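Local coordinates for protein ribulose-1,5-bisphosphate carboxylase/oxygenase large subunit (PDB 3QFW) that is a RuBisCO-like protein that probably binds magnesium and may catalyse ribulose-bisphosphate carboxylation or a related reaction, at residues Glu329-Arg332 / Asp337-Leu340; Gly114-Leu119 / Asn238-Val243; Ala27-Gln32 / Gly52-Val57. One frame throughout, in Å; residues are numbered along the deposited sequence.

Overall arrangement
Contacts 1 and 2 belong to the TIM barrel, whereas contact 3 lies in the separate N-terminal sheet domain. Contact 1 joins the last strand of the barrel to the helix just before it; contact 2 joins the entry loop of helix 118-126 to helix 236-243. Their centres are 23 Å apart, yet they touch where Asp337 CG meets Leu119 CD2 at 3.6 Å. Contact 3 stands apart, its nearest atoms about 19 Å from contact 2 and about 31 Å from contact 1. In this family the active site forms at the C-terminal ends of the barrel strands; segment 114-119 precedes the first strand, probably at the opposite mouth. The sulfate of contact 1 is bound by Arg332.

Contact 1 of 3, residues Glu329-Arg332 / Asp337-Leu340; sequences ELLR and DVML. With SO4 (sulfate ion), chain G.
Leu340 packs against helix 327-334 with both of its methyls, and the contact is made by aliphatic groups alone. Leu340 CD1 lies 3.7 Å from Leu331 CD2, with Leu331 CD1 slightly farther off, while the other methyl, Leu340 CD2, lies 4.0 Å from Leu330 CB. The tightest approach is between Leu331 CD1 and Val338 CG1, at 3.5 Å, the two side chains meeting at a slant. Leu331 reaches both partners with a strained torsion: chi2 is -19°, which nearly eclipses CD1 with CA. All four residues are buried, and Leu330 also packs on Tyr286 and Ile322.

Polar interactions lie on the outer side of the helix. Arg332 stretches outward and presents the edge of its guanidinium to a sulfate ion, probably from the crystallisation liquor. Arg332 NH1 donates to sulfate O4 at 3.1 Å (162°), and Arg332 NH2 makes a weak but straight bond to sulfate O3 at 3.4 Å, with that oxygen in the guanidinium plane.

Backbone bonds of 337-340 run to Leu133 and Ala135 on one flank and to Pro316 on the other. Helix 327-334 connects strands 315-319 and 339-341 as the last beta-alpha-beta unit, and strand 339-341 closes the TIM barrel between 315-319 and the first strand, 133-138.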
loop_
_atom_site.group_PDB
_atom_site.type_symbol
_atom_site.label_atom_id
_atom_site.label_comp_id
_atom_site.label_asym_id
_atom_site.label_seq_id
_atom_site.Cartn_x
_atom_site.Cartn_y
_atom_site.Cartn_z
ATOM N N GLU B 329 7.801 31.757 -9.500
ATOM C CA GLU B 329 6.421 31.276 -9.380
ATOM C C GLU B 329 6.255 30.350 -8.174
ATOM O O GLU B 329 5.389 30.560 -7.321
ATOM C CB GLU B 329 5.981 30.538 -10.656
ATOM C CG GLU B 329 4.615 29.822 -10.526
ATOM C CD GLU B 329 4.410 28.691 -11.538
ATOM O OE1 GLU B 329 5.229 28.552 -12.470
ATOM O OE2 GLU B 329 3.418 27.937 -11.393
ATOM N N LEU B 330 7.090 29.325 -8.098
ATOM C CA LEU B 330 6.897 28.314 -7.064
ATOM C C LEU B 330 7.199 28.847 -5.667
ATOM O O LEU B 330 6.587 28.426 -4.689
ATOM C CB LEU B 330 7.702 27.050 -7.370
ATOM C CG LEU B 330 7.179 26.295 -8.594
ATOM C CD1 LEU B 330 8.092 25.133 -8.915
ATOM C CD2 LEU B 330 5.752 25.816 -8.359
ATOM N N LEU B 331 8.149 29.771 -5.568
ATOM C CA LEU B 331 8.465 30.354 -4.276
ATOM C C LEU B 331 7.400 31.356 -3.863
ATOM O O LEU B 331 7.142 31.536 -2.673
ATOM C CB LEU B 331 9.852 30.990 -4.282
ATOM C CG LEU B 331 11.043 30.039 -4.101
ATOM C CD1 LEU B 331 10.659 28.712 -3.494
ATOM C CD2 LEU B 331 11.788 29.824 -5.396
ATOM N N ARG B 332 6.776 32.006 -4.845
ATOM C CA ARG B 332 5.611 32.842 -4.555
ATOM C C ARG B 332 4.475 31.944 -4.070
ATOM O O ARG B 332 3.780 32.255 -3.103
ATOM C CB ARG B 332 5.166 33.618 -5.792
ATOM C CG ARG B 332 6.093 34.781 -6.159
ATOM C CD ARG B 332 5.770 35.354 -7.547
ATOM N NE ARG B 332 6.846 36.234 -8.022
ATOM C CZ ARG B 332 7.344 36.216 -9.255
ATOM N NH1 ARG B 332 6.864 35.377 -10.165
ATOM N NH2 ARG B 332 8.332 37.030 -9.583
ATOM N N ASP B 337 9.531 28.100 2.806
ATOM C CA ASP B 337 9.610 26.855 3.567
ATOM C C ASP B 337 9.237 25.667 2.671
ATOM O O ASP B 337 8.191 25.032 2.838
ATOM C CB ASP B 337 8.710 26.907 4.800
ATOM C CG ASP B 337 9.297 27.743 5.928
ATOM O OD1 ASP B 337 10.521 28.008 5.922
ATOM O OD2 ASP B 337 8.525 28.122 6.834
ATOM N N VAL B 338 10.118 25.380 1.722
ATOM C CA VAL B 338 9.850 24.424 0.659
ATOM C C VAL B 338 11.189 23.975 0.092
ATOM O O VAL B 338 12.171 24.726 0.131
ATOM C CB VAL B 338 9.014 25.077 -0.460
ATOM C CG1 VAL B 338 9.821 26.174 -1.163
ATOM C CG2 VAL B 338 8.525 24.038 -1.468
ATOM N N MET B 339 11.245 22.747 -0.409
ATOM C CA MET B 339 12.427 22.274 -1.129
ATOM C C MET B 339 12.042 21.927 -2.571
ATOM O O MET B 339 11.299 20.969 -2.813
ATOM C CB MET B 339 13.045 21.062 -0.420
ATOM C CG MET B 339 14.366 20.554 -1.018
ATOM S SD MET B 339 15.299 19.475 0.104
ATOM C CE MET B 339 14.068 18.202 0.461
ATOM N N LEU B 340 12.535 22.712 -3.526
ATOM C CA LEU B 340 12.208 22.483 -4.932
ATOM C C LEU B 340 13.028 21.347 -5.535
ATOM O O LEU B 340 14.252 21.388 -5.561
ATOM C CB LEU B 340 12.398 23.771 -5.752
ATOM C CG LEU B 340 11.655 25.015 -5.261
ATOM C CD1 LEU B 340 11.995 26.207 -6.140
ATOM C CD2 LEU B 340 10.151 24.808 -5.206
HETATM S S SO4 G . 9.643 35.487 -13.248
HETATM O O1 SO4 G . 10.774 34.650 -12.843
HETATM O O2 SO4 G . 9.635 35.591 -14.708
HETATM O O3 SO4 G . 9.765 36.817 -12.668
HETATM O O4 SO4 G . 8.395 34.880 -12.780
#

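Contact 2 of 3, residues Gly114-Leu119 / Asn238-Val243; sequences GPRVGL and NFHAIV
Arg116 NH1, the nitrogen that comes nearest to His240, is gripped by two backbone carbonyls. It donates to Gly114 O at 2.8 Å with an N-H...O angle of 159°, the oxygen offering a lone pair and lying almost in the guanidinium plane; Phe112 O is the second acceptor. Bends at chi2 and chi3 fold the arginine chain back over its own loop, and the two bonds restrict rotation of its flat end.

Held in this way, the guanidinium turns one face to helix 236-243. Val243 CG1 sits 3.9 Å above that plane, displaced toward the rim, and also meets the aliphatic CG of Arg116 at 3.9 Å. The valine and arginine chains cross at about a right angle. With CG1 anti to the backbone N (chi1 163°), the valine's other methyl, CG2, falls over the Phe239 ring within the same helix. His240 makes a looser approach, its CE1 4.5 Å from Arg116 NH1. Its ND1 is bonded to Phe276 O and its ring packs edge-to-face with Phe112, so the imidazole is fixed by groups beyond the two segments.

Segment 114-119 leads from helix 106-112 into helix 118-126, and Asp279 OD1, just before strand 280-284, accepts hydrogen bonds from Val117 N and Gly118 N. Helix 236-243 packs against helices 209-222 and 265-276, and reaches the second subunit, where Asn238 OD1 bonds to Leu209 N of that chain.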
loop_
_atom_site.group_PDB
_atom_site.type_symbol
_atom_site.label_atom_id
_atom_site.label_comp_id
_atom_site.label_asym_id
_atom_site.label_seq_id
_atom_site.Cartn_x
_atom_site.Cartn_y
_atom_site.Cartn_z
ATOM N N GLY B 114 5.951 12.251 14.978
ATOM C CA GLY B 114 6.260 13.109 13.851
ATOM C C GLY B 114 7.723 13.158 13.456
ATOM O O GLY B 114 8.510 12.289 13.829
ATOM N N PRO B 115 8.100 14.181 12.678
ATOM C CA PRO B 115 9.462 14.246 12.146
ATOM C C PRO B 115 10.488 14.397 13.253
ATOM O O PRO B 115 10.314 15.245 14.142
ATOM C CB PRO B 115 9.436 15.503 11.268
ATOM C CG PRO B 115 7.996 15.676 10.912
ATOM C CD PRO B 115 7.244 15.246 12.133
ATOM N N ARG B 116 11.540 13.580 13.211
ATOM C CA ARG B 116 12.593 13.676 14.223
ATOM C C ARG B 116 13.573 14.823 13.931
ATOM O O ARG B 116 14.227 15.322 14.837
ATOM C CB ARG B 116 13.360 12.353 14.374
ATOM C CG ARG B 116 12.494 11.087 14.389
ATOM C CD ARG B 116 11.275 11.238 15.261
ATOM N NE ARG B 116 10.959 10.036 16.032
ATOM C CZ ARG B 116 9.753 9.479 16.085
ATOM N NH1 ARG B 116 8.745 10.002 15.401
ATOM N NH2 ARG B 116 9.548 8.405 16.831
ATOM N N VAL B 117 13.684 15.218 12.664
ATOM C CA VAL B 117 14.606 16.282 12.269
ATOM C C VAL B 117 13.811 17.516 11.856
ATOM O O VAL B 117 14.060 18.630 12.331
ATOM C CB VAL B 117 15.514 15.847 11.099
ATOM C CG1 VAL B 117 16.367 17.032 10.612
ATOM C CG2 VAL B 117 16.389 14.668 11.503
ATOM N N GLY B 118 12.854 17.303 10.959
ATOM C CA GLY B 118 11.912 18.327 10.569
ATOM C C GLY B 118 12.500 19.461 9.741
ATOM O O GLY B 118 13.688 19.470 9.382
ATOM N N LEU B 119 11.637 20.417 9.420
ATOM C CA LEU B 119 12.013 21.566 8.611
ATOM C C LEU B 119 13.191 22.315 9.237
ATOM O O LEU B 119 14.151 22.656 8.549
ATOM C CB LEU B 119 10.809 22.498 8.429
ATOM C CG LEU B 119 11.029 23.899 7.841
ATOM C CD1 LEU B 119 11.624 23.828 6.442
ATOM C CD2 LEU B 119 9.709 24.665 7.835
ATOM N N ASN B 238 6.216 -0.401 8.826
ATOM C CA ASN B 238 7.671 -0.531 8.693
ATOM C C ASN B 238 8.401 0.788 8.433
ATOM O O ASN B 238 9.532 1.004 8.908
ATOM C CB ASN B 238 7.984 -1.553 7.612
ATOM C CG ASN B 238 7.255 -2.842 7.842
ATOM O OD1 ASN B 238 7.496 -3.534 8.833
ATOM N ND2 ASN B 238 6.327 -3.165 6.947
ATOM N N PHE B 239 7.758 1.671 7.677
ATOM C CA PHE B 239 8.293 3.012 7.483
ATOM C C PHE B 239 8.498 3.655 8.850
ATOM O O PHE B 239 9.564 4.202 9.139
ATOM C CB PHE B 239 7.351 3.863 6.629
ATOM C CG PHE B 239 7.708 5.346 6.616
ATOM C CD1 PHE B 239 8.854 5.792 5.969
ATOM C CD2 PHE B 239 6.888 6.275 7.238
ATOM C CE1 PHE B 239 9.194 7.157 5.949
ATOM C CE2 PHE B 239 7.213 7.647 7.232
ATOM C CZ PHE B 239 8.368 8.086 6.581
ATOM N N HIS B 240 7.483 3.554 9.702
ATOM C CA HIS B 240 7.547 4.159 11.033
ATOM C C HIS B 240 8.659 3.525 11.867
ATOM O O HIS B 240 9.387 4.217 12.592
ATOM C CB HIS B 240 6.204 3.993 11.726
ATOM C CG HIS B 240 6.073 4.755 13.007
ATOM N ND1 HIS B 240 6.401 6.088 13.121
ATOM C CD2 HIS B 240 5.627 4.371 14.225
ATOM C CE1 HIS B 240 6.169 6.491 14.358
ATOM N NE2 HIS B 240 5.698 5.467 15.048
ATOM N N ALA B 241 8.789 2.205 11.760
ATOM C CA ALA B 241 9.848 1.479 12.457
ATOM C C ALA B 241 11.232 1.976 12.053
ATOM O O ALA B 241 12.113 2.116 12.903
ATOM C CB ALA B 241 9.731 -0.020 12.202
ATOM N N ILE B 242 11.428 2.226 10.758
ATOM C CA ILE B 242 12.702 2.747 10.262
ATOM C C ILE B 242 12.948 4.164 10.767
ATOM O O ILE B 242 14.078 4.525 11.104
ATOM C CB ILE B 242 12.788 2.728 8.718
ATOM C CG1 ILE B 242 13.119 1.321 8.225
ATOM C CG2 ILE B 242 13.871 3.666 8.218
ATOM C CD1 ILE B 242 14.522 0.851 8.591
ATOM N N VAL B 243 11.893 4.972 10.812
ATOM C CA VAL B 243 12.022 6.335 11.328
ATOM C C VAL B 243 12.616 6.304 12.734
ATOM O O VAL B 243 13.487 7.105 13.071
ATOM C CB VAL B 243 10.658 7.061 11.349
ATOM C CG1 VAL B 243 10.702 8.300 12.251
ATOM C CG2 VAL B 243 10.231 7.431 9.927
#

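Contact 3 of 3, residues Ala27-Gln32 / Gly52-Val57; sequences ALAIEQ and GRVEDV
The methyl of Ala29 lies directly against a backbone carbonyl, its CB 3.4 Å from Gly52 O, and no hydrogen bond joins the two segments. The CA atoms of Ala29 and Gly52 come within 4.6 Å. This close backbone approach rests on the glycine, which meets the helix with main chain only: the position beside its CA that faces the helix is taken up by Ala29 O. Beyond the carbonyl, Val54 lends one branch to the same methyl, CG2 standing 4.0 Å from Ala29 CB. A chi1 of 178° swings Val54 CG1 opposite the backbone N and turns CG2 to the helix.

Arg53 starts from the other side of the strand and stays away from the helix. No N-H of Arg53 is aimed at Glu55 OE1, so the long 3.8 Å pairing from Arg53 NE is a purely electrostatic salt bridge. A classic beta bulge follows, Glu55 and Asp56 both facing Arg68.

Helix 18-31 lies over the antiparallel sheet of the N-terminal domain. Ile69 of strand 64-71 touches Leu28, Ala29 and Val54, and Leu28 continues the packing onto Tyr12 and Ile14 of strand 8-15, while strand 53-59 pairs with strand 64-71.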
loop_
_atom_site.group_PDB
_atom_site.type_symbol
_atom_site.label_atom_id
_atom_site.label_comp_id
_atom_site.label_asym_id
_atom_site.label_seq_id
_atom_site.Cartn_x
_atom_site.Cartn_y
_atom_site.Cartn_z
ATOM N N ALA B 27 -23.880 3.204 6.031
ATOM C CA ALA B 27 -23.181 2.016 5.562
ATOM C C ALA B 27 -21.666 2.191 5.683
ATOM O O ALA B 27 -20.940 1.243 6.018
ATOM C CB ALA B 27 -23.583 1.700 4.121
ATOM N N LEU B 28 -21.203 3.405 5.395
ATOM C CA LEU B 28 -19.798 3.758 5.561
ATOM C C LEU B 28 -19.375 3.641 7.026
ATOM O O LEU B 28 -18.320 3.078 7.333
ATOM C CB LEU B 28 -19.540 5.171 5.040
ATOM C CG LEU B 28 -18.252 5.847 5.522
ATOM C CD1 LEU B 28 -17.026 5.051 5.104
ATOM C CD2 LEU B 28 -18.169 7.278 5.010
ATOM N N ALA B 29 -20.199 4.169 7.928
ATOM C CA ALA B 29 -19.898 4.078 9.356
ATOM C C ALA B 29 -19.702 2.628 9.787
ATOM O O ALA B 29 -18.774 2.315 10.541
ATOM C CB ALA B 29 -20.992 4.744 10.187
ATOM N N ILE B 30 -20.579 1.752 9.292
ATOM C CA ILE B 30 -20.493 0.314 9.547
ATOM C C ILE B 30 -19.242 -0.319 8.936
ATOM O O ILE B 30 -18.494 -1.015 9.623
ATOM C CB ILE B 30 -21.736 -0.440 8.998
ATOM C CG1 ILE B 30 -23.027 0.114 9.604
ATOM C CG2 ILE B 30 -21.629 -1.916 9.290
ATOM C CD1 ILE B 30 -23.112 -0.049 11.093
ATOM N N GLU B 31 -19.033 -0.087 7.641
ATOM C CA GLU B 31 -17.897 -0.663 6.913
ATOM C C GLU B 31 -16.554 -0.434 7.607
ATOM O O GLU B 31 -15.688 -1.315 7.606
ATOM C CB GLU B 31 -17.822 -0.106 5.487
ATOM C CG GLU B 31 -18.958 -0.532 4.576
ATOM C CD GLU B 31 -18.657 -1.804 3.800
ATOM O OE1 GLU B 31 -17.780 -2.589 4.225
ATOM O OE2 GLU B 31 -19.298 -2.014 2.750
ATOM N N GLN B 32 -16.385 0.749 8.196
ATOM C CA GLN B 32 -15.119 1.110 8.830
ATOM C C GLN B 32 -15.184 0.912 10.334
ATOM O O GLN B 32 -14.416 1.499 11.095
ATOM C CB GLN B 32 -14.737 2.549 8.499
ATOM C CG GLN B 32 -14.491 2.786 7.013
ATOM C CD GLN B 32 -13.544 1.758 6.406
ATOM O OE1 GLN B 32 -13.725 1.333 5.273
ATOM N NE2 GLN B 32 -12.520 1.373 7.157
ATOM N N GLY B 52 -19.376 2.843 14.241
ATOM C CA GLY B 52 -19.017 4.206 13.877
ATOM C C GLY B 52 -20.237 5.105 13.866
ATOM O O GLY B 52 -21.341 4.668 13.526
ATOM N N ARG B 53 -20.051 6.362 14.256
ATOM C CA ARG B 53 -21.141 7.322 14.237
ATOM C C ARG B 53 -21.019 8.237 13.036
ATOM O O ARG B 53 -19.928 8.712 12.723
ATOM C CB ARG B 53 -21.125 8.180 15.511
ATOM C CG ARG B 53 -21.244 7.391 16.805
ATOM C CD ARG B 53 -21.438 8.318 18.008
ATOM N NE ARG B 53 -20.291 9.189 18.239
ATOM C CZ ARG B 53 -20.150 9.971 19.304
ATOM N NH1 ARG B 53 -21.086 9.982 20.244
ATOM N NH2 ARG B 53 -19.073 10.737 19.435
ATOM N N VAL B 54 -22.136 8.502 12.369
ATOM C CA VAL B 54 -22.176 9.570 11.381
ATOM C C VAL B 54 -22.345 10.901 12.121
ATOM O O VAL B 54 -23.441 11.234 12.578
ATOM C CB VAL B 54 -23.325 9.375 10.369
ATOM C CG1 VAL B 54 -23.367 10.531 9.366
ATOM C CG2 VAL B 54 -23.187 8.027 9.653
ATOM N N GLU B 55 -21.250 11.644 12.261
ATOM C CA GLU B 55 -21.271 12.911 12.975
ATOM C C GLU B 55 -21.949 13.987 12.145
ATOM O O GLU B 55 -22.651 14.849 12.681
ATOM C CB GLU B 55 -19.849 13.357 13.326
ATOM C CG GLU B 55 -19.169 12.500 14.378
ATOM C CD GLU B 55 -19.498 12.943 15.785
ATOM O OE1 GLU B 55 -20.526 12.483 16.335
ATOM O OE2 GLU B 55 -18.728 13.759 16.342
ATOM N N ASP B 56 -21.730 13.943 10.836
ATOM C CA ASP B 56 -22.230 14.994 9.962
ATOM C C ASP B 56 -22.281 14.590 8.495
ATOM O O ASP B 56 -21.475 13.783 8.026
ATOM C CB ASP B 56 -21.367 16.249 10.097
ATOM C CG ASP B 56 -21.998 17.459 9.443
ATOM O OD1 ASP B 56 -23.122 17.833 9.852
ATOM O OD2 ASP B 56 -21.381 18.032 8.517
ATOM N N VAL B 57 -23.235 15.176 7.779
ATOM C CA VAL B 57 -23.305 15.055 6.333
ATOM C C VAL B 57 -23.532 16.433 5.717
ATOM O O VAL B 57 -24.512 17.110 6.031
ATOM C CB VAL B 57 -24.439 14.108 5.901
ATOM C CG1 VAL B 57 -24.405 13.901 4.401
ATOM C CG2 VAL B 57 -24.329 12.777 6.632
#